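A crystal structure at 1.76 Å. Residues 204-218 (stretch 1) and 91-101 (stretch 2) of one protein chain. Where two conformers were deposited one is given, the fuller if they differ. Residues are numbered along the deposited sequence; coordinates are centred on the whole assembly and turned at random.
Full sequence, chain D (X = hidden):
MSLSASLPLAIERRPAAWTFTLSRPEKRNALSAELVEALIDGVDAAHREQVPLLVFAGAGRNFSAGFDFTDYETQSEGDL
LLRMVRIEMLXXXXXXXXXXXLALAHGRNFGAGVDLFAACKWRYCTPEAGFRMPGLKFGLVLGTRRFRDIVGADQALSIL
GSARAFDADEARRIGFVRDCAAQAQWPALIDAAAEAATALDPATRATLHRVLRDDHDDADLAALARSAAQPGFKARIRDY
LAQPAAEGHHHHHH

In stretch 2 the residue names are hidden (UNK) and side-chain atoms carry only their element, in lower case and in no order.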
# COMPACT_ATOMS: atom_id res chain seq x y z
N THR D 204 -13.27 -12.27 -19.07
CA THR D 204 -11.84 -12.10 -19.29
C THR D 204 -11.52 -10.64 -19.58
O THR D 204 -10.51 -10.11 -19.10
CB THR D 204 -11.31 -13.04 -20.41
OG1 THR D 204 -11.58 -14.40 -20.05
CG2 THR D 204 -9.81 -12.90 -20.61
N ARG D 205 -12.38 -9.99 -20.36
CA ARG D 205 -12.23 -8.56 -20.63
C ARG D 205 -12.24 -7.74 -19.33
O ARG D 205 -11.37 -6.89 -19.12
CB ARG D 205 -13.30 -8.08 -21.62
CG ARG D 205 -13.24 -6.58 -21.94
CD ARG D 205 -14.29 -6.16 -22.98
NE ARG D 205 -15.68 -6.47 -22.59
CZ ARG D 205 -16.44 -7.38 -23.20
NH1 ARG D 205 -15.96 -8.05 -24.25
NH2 ARG D 205 -17.68 -7.61 -22.78
N ALA D 206 -13.20 -8.03 -18.45
CA ALA D 206 -13.32 -7.33 -17.18
C ALA D 206 -12.08 -7.54 -16.32
O ALA D 206 -11.55 -6.59 -15.75
CB ALA D 206 -14.56 -7.81 -16.43
N THR D 207 -11.60 -8.78 -16.26
CA THR D 207 -10.39 -9.11 -15.50
C THR D 207 -9.17 -8.37 -16.04
O THR D 207 -8.42 -7.75 -15.28
CB THR D 207 -10.15 -10.64 -15.47
OG1 THR D 207 -11.21 -11.25 -14.74
CG2 THR D 207 -8.80 -10.98 -14.80
N LEU D 208 -9.00 -8.39 -17.36
CA LEU D 208 -7.90 -7.68 -17.99
C LEU D 208 -7.91 -6.19 -17.63
O LEU D 208 -6.87 -5.63 -17.28
CB LEU D 208 -7.96 -7.83 -19.52
CG LEU D 208 -6.91 -7.02 -20.28
CD1 LEU D 208 -5.48 -7.46 -19.91
CD2 LEU D 208 -7.14 -7.10 -21.77
N HIS D 209 -9.08 -5.55 -17.74
CA HIS D 209 -9.20 -4.12 -17.40
C HIS D 209 -8.85 -3.84 -15.94
O HIS D 209 -8.15 -2.87 -15.65
CB HIS D 209 -10.60 -3.57 -17.72
CG HIS D 209 -10.93 -3.57 -19.18
ND1 HIS D 209 -12.17 -3.22 -19.66
CD2 HIS D 209 -10.18 -3.89 -20.26
CE1 HIS D 209 -12.17 -3.32 -20.97
NE2 HIS D 209 -10.98 -3.74 -21.36
N ARG D 210 -9.35 -4.71 -15.07
CA ARG D 210 -9.09 -4.59 -13.64
C ARG D 210 -7.59 -4.73 -13.34
O ARG D 210 -7.03 -3.93 -12.58
CB ARG D 210 -9.91 -5.60 -12.84
CG ARG D 210 -9.61 -5.59 -11.34
CD ARG D 210 -10.42 -6.60 -10.55
NE ARG D 210 -10.23 -8.00 -10.96
CZ ARG D 210 -9.20 -8.77 -10.61
NH1 ARG D 210 -8.22 -8.32 -9.84
NH2 ARG D 210 -9.16 -10.02 -11.03
N VAL D 211 -6.94 -5.70 -13.98
CA VAL D 211 -5.49 -5.94 -13.80
C VAL D 211 -4.62 -4.79 -14.35
O VAL D 211 -3.63 -4.39 -13.72
CB VAL D 211 -5.11 -7.33 -14.42
CG1 VAL D 211 -3.62 -7.52 -14.53
CG2 VAL D 211 -5.71 -8.44 -13.59
N LEU D 212 -5.00 -4.22 -15.49
CA LEU D 212 -4.24 -3.12 -16.08
C LEU D 212 -4.31 -1.78 -15.35
O LEU D 212 -3.36 -1.00 -15.40
CB LEU D 212 -4.62 -2.91 -17.56
CG LEU D 212 -4.22 -4.02 -18.55
CD1 LEU D 212 -4.80 -3.72 -19.92
CD2 LEU D 212 -2.70 -4.22 -18.62
N ARG D 213 -5.44 -1.49 -14.71
CA ARG D 213 -5.74 -0.16 -14.18
C ARG D 213 -5.02 0.17 -12.87
O ARG D 213 -4.96 -0.68 -11.97
CB ARG D 213 -7.26 -0.02 -13.99
CG ARG D 213 -7.73 1.34 -13.50
CD ARG D 213 -9.23 1.46 -13.59
NE ARG D 213 -9.66 2.81 -13.22
CZ ARG D 213 -10.35 3.11 -12.13
NH1 ARG D 213 -10.73 2.15 -11.28
NH2 ARG D 213 -10.68 4.37 -11.88
N ASP D 214 -4.49 1.40 -12.78
CA ASP D 214 -3.97 1.97 -11.53
C ASP D 214 -5.17 2.53 -10.75
O ASP D 214 -5.66 3.62 -11.06
CB ASP D 214 -2.97 3.10 -11.84
CG ASP D 214 -2.20 3.58 -10.61
OD1 ASP D 214 -2.43 3.06 -9.50
OD2 ASP D 214 -1.33 4.48 -10.77
N ASP D 215 -5.65 1.79 -9.76
CA ASP D 215 -6.82 2.21 -9.02
C ASP D 215 -6.43 3.14 -7.85
O ASP D 215 -5.88 2.68 -6.85
CB ASP D 215 -7.60 0.98 -8.54
CG ASP D 215 -8.77 1.32 -7.62
OD1 ASP D 215 -9.17 2.50 -7.53
OD2 ASP D 215 -9.30 0.38 -6.98
N HIS D 216 -6.70 4.43 -8.00
CA HIS D 216 -6.63 5.38 -6.88
C HIS D 216 -7.97 6.13 -6.72
O HIS D 216 -7.98 7.34 -6.46
CB HIS D 216 -5.43 6.34 -7.02
CG HIS D 216 -5.13 6.72 -8.43
ND1 HIS D 216 -5.92 7.58 -9.15
CD2 HIS D 216 -4.15 6.32 -9.27
CE1 HIS D 216 -5.44 7.70 -10.38
NE2 HIS D 216 -4.36 6.95 -10.47
N ASP D 217 -9.07 5.38 -6.84
CA ASP D 217 -10.44 5.94 -6.80
C ASP D 217 -10.74 6.68 -5.48
O ASP D 217 -11.27 7.79 -5.50
CB ASP D 217 -11.50 4.84 -7.06
CG ASP D 217 -11.58 4.41 -8.53
OD1 ASP D 217 -11.04 5.10 -9.41
OD2 ASP D 217 -12.23 3.38 -8.81
N ASP D 218 -10.39 6.07 -4.35
CA ASP D 218 -10.67 6.69 -3.06
C ASP D 218 -9.88 7.97 -2.85
O ASP D 218 -10.45 8.98 -2.46
CB ASP D 218 -10.42 5.71 -1.92
CG ASP D 218 -11.54 4.69 -1.77
OD1 ASP D 218 -12.50 4.72 -2.56
OD2 ASP D 218 -11.45 3.83 -0.87
N UNK D 91 -17.04 9.58 -13.58
CA UNK D 91 -15.70 9.42 -14.19
C UNK D 91 -15.05 8.10 -13.75
O UNK D 91 -14.44 7.38 -14.54
c UNK D 91 -15.43 11.95 -15.90
c UNK D 91 -15.34 11.97 -14.37
c UNK D 91 -14.82 10.63 -13.86
c UNK D 91 -14.47 13.12 -13.87
N UNK D 92 -15.23 7.76 -12.47
CA UNK D 92 -14.68 6.53 -11.95
C UNK D 92 -15.36 5.29 -12.54
O UNK D 92 -14.69 4.28 -12.81
n UNK D 92 -12.89 8.53 -7.78
c UNK D 92 -13.62 7.56 -8.33
o UNK D 92 -14.16 6.67 -7.67
c UNK D 92 -13.72 7.60 -9.84
c UNK D 92 -14.72 6.56 -10.41
N UNK D 93 -16.67 5.37 -12.76
CA UNK D 93 -17.42 4.29 -13.40
C UNK D 93 -16.94 4.07 -14.84
O UNK D 93 -16.74 2.94 -15.25
c UNK D 93 -18.91 4.61 -13.41
c UNK D 93 -20.77 5.14 -11.92
n UNK D 93 -23.48 3.95 -9.77
c UNK D 93 -19.64 4.19 -12.15
n UNK D 93 -21.99 4.52 -11.40
n UNK D 93 -21.56 5.08 -9.21
c UNK D 93 -22.34 4.51 -10.12
N UNK D 94 -16.74 5.16 -15.57
CA UNK D 94 -16.23 5.08 -16.95
C UNK D 94 -14.77 4.56 -16.96
O UNK D 94 -14.45 3.61 -17.70
c UNK D 94 -17.84 6.87 -17.70
c UNK D 94 -15.79 6.34 -19.12
c UNK D 94 -16.37 6.43 -17.68
N UNK D 95 -13.93 5.15 -16.11
CA UNK D 95 -12.50 4.76 -16.02
C UNK D 95 -12.28 3.29 -15.68
O UNK D 95 -11.41 2.64 -16.28
c UNK D 95 -11.75 5.64 -15.04
N UNK D 96 -13.07 2.78 -14.74
CA UNK D 96 -12.97 1.39 -14.28
C UNK D 96 -13.93 0.43 -14.99
O UNK D 96 -14.19 -0.66 -14.49
N UNK D 97 -14.43 0.83 -16.15
CA UNK D 97 -15.45 0.03 -16.87
C UNK D 97 -14.88 -1.34 -17.31
O UNK D 97 -13.76 -1.40 -17.82
c UNK D 97 -15.96 0.79 -18.09
o UNK D 97 -17.02 0.09 -18.72
N UNK D 98 -15.66 -2.41 -17.13
CA UNK D 98 -15.36 -3.70 -17.77
C UNK D 98 -15.50 -3.64 -19.30
O UNK D 98 -14.97 -4.51 -19.99
c UNK D 98 -16.94 -3.93 -15.95
c UNK D 98 -16.87 -2.48 -16.30
c UNK D 98 -16.42 -4.64 -17.19
N UNK D 99 -16.25 -2.66 -19.81
CA UNK D 99 -16.33 -2.45 -21.26
C UNK D 99 -15.07 -1.74 -21.73
O UNK D 99 -14.48 -0.95 -21.00
c UNK D 99 -17.50 -1.55 -21.62
o UNK D 99 -18.74 -2.01 -21.10
N UNK D 100 -14.66 -2.00 -22.98
CA UNK D 100 -13.72 -1.08 -23.64
C UNK D 100 -14.46 0.26 -23.80
O UNK D 100 -15.68 0.28 -24.00
c UNK D 100 -12.35 -0.74 -25.84
c UNK D 100 -13.31 -1.61 -25.02
c UNK D 100 -11.03 -0.49 -25.05
c UNK D 100 -12.07 -1.38 -27.19
N UNK D 101 -13.73 1.36 -23.68
CA UNK D 101 -14.35 2.69 -23.83
C UNK D 101 -13.60 3.50 -24.88
O UNK D 101 -12.36 3.46 -24.94
c UNK D 101 -14.37 3.44 -22.49
c UNK D 101 -15.28 2.66 -21.48
o UNK D 101 -13.03 3.51 -21.98
O HOH W 1 -13.61 2.73 -10.86

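Position 91 carries four carbons forked at the second, with no heteroatom. Its side chain makes no contact with stretch 1, and its end leads away. A fork at the second carbon identifies Leu 91.

Position 92 has three carbons in a row, the third bearing one oxygen and one nitrogen. The CA-to-CB bond points toward stretch 1, and the amide nitrogen lies 2.9 Å from Asp 217 O. Three carbons, not two, before the amide heteroatoms make it Gln 92. NE2 donates to that carbonyl, with an N-H...acceptor angle of 132°.

At 93, three carbons lead to a nitrogen and then to a carbon holding two more nitrogens, a guanidinium. The residue is Arg 93; its CA-to-CB bond points away, and it makes no contact with stretch 1.

Position 94 shows one carbon carrying two others. This three-carbon fork, out of reach of stretch 1, is Val 94.

Position 95 has a single carbon; its CA-to-CB bond points toward stretch 1 and CB lies 3.6 Å from Arg 213 NH2, while the backbone O lies 3.5 Å from Arg 213 NE. This is Ala 95.

Position 96 has no side-chain atoms and is therefore Gly 96, the first residue to leave helical phi/psi (-94/19). The absence matters: an ideal CB would sit 3.0 Å from Arg 213 NH1, a tight approach. The guanidinium instead lies with one face over Gly 96 N.

Position 97 has one carbon followed by one oxygen; the side chain does not touch stretch 1, but the backbone O lies 3.0 Å from His 209 ND1. This is Ser 97. Its O receives a hydrogen bond from that ND1 (146°), at the edge of the imidazole ring. Its OG accepts from the backbone N of position 99 at 3.1 Å, bracing the turn.

At 98, three carbons close a ring onto the backbone nitrogen, which defines Pro 98. Its CB packs against Ala 206 CB at 3.8 Å, and its O accepts a weak bond from Arg 205 NE at 3.3 Å (131°). His 209 ND1 is also 3.1 Å from Pro 98 O, but the angle is too poor for a hydrogen bond.

Position 99 again has one carbon and one oxygen: Ser 99. Its CA-to-CB bond points away from stretch 1, while its backbone O lies 3.3 Å from His 209 CE1.

Position 100 has four carbons forked at the second, and its backbone N is 3.5 Å from His 209 CE1; it is Leu 100. At 101, one carbon bears an oxygen and a carbon, hence Thr 101, without contact to stretch 1.

The contact buries 471 Å², both sides summed, and works largely through side chains reading backbone. Arg 205 and His 209, one helical turn apart, address the carbonyls of the 97-98 turn. Arg 213 lies against the helix end, held by its salt bridge to Asp 217 (Arg 213 NH2 to Asp 217 OD1, 2.6 Å). Water 1 donates to both Gln 92 O (2.7 Å) and Asp 217 OD2 (2.6 Å), adding a bridge beside the direct hydrogen bond from Gln 92 NE2 to Asp 217 O.

Stretch 2 91-101: LQRVAGSPSLT
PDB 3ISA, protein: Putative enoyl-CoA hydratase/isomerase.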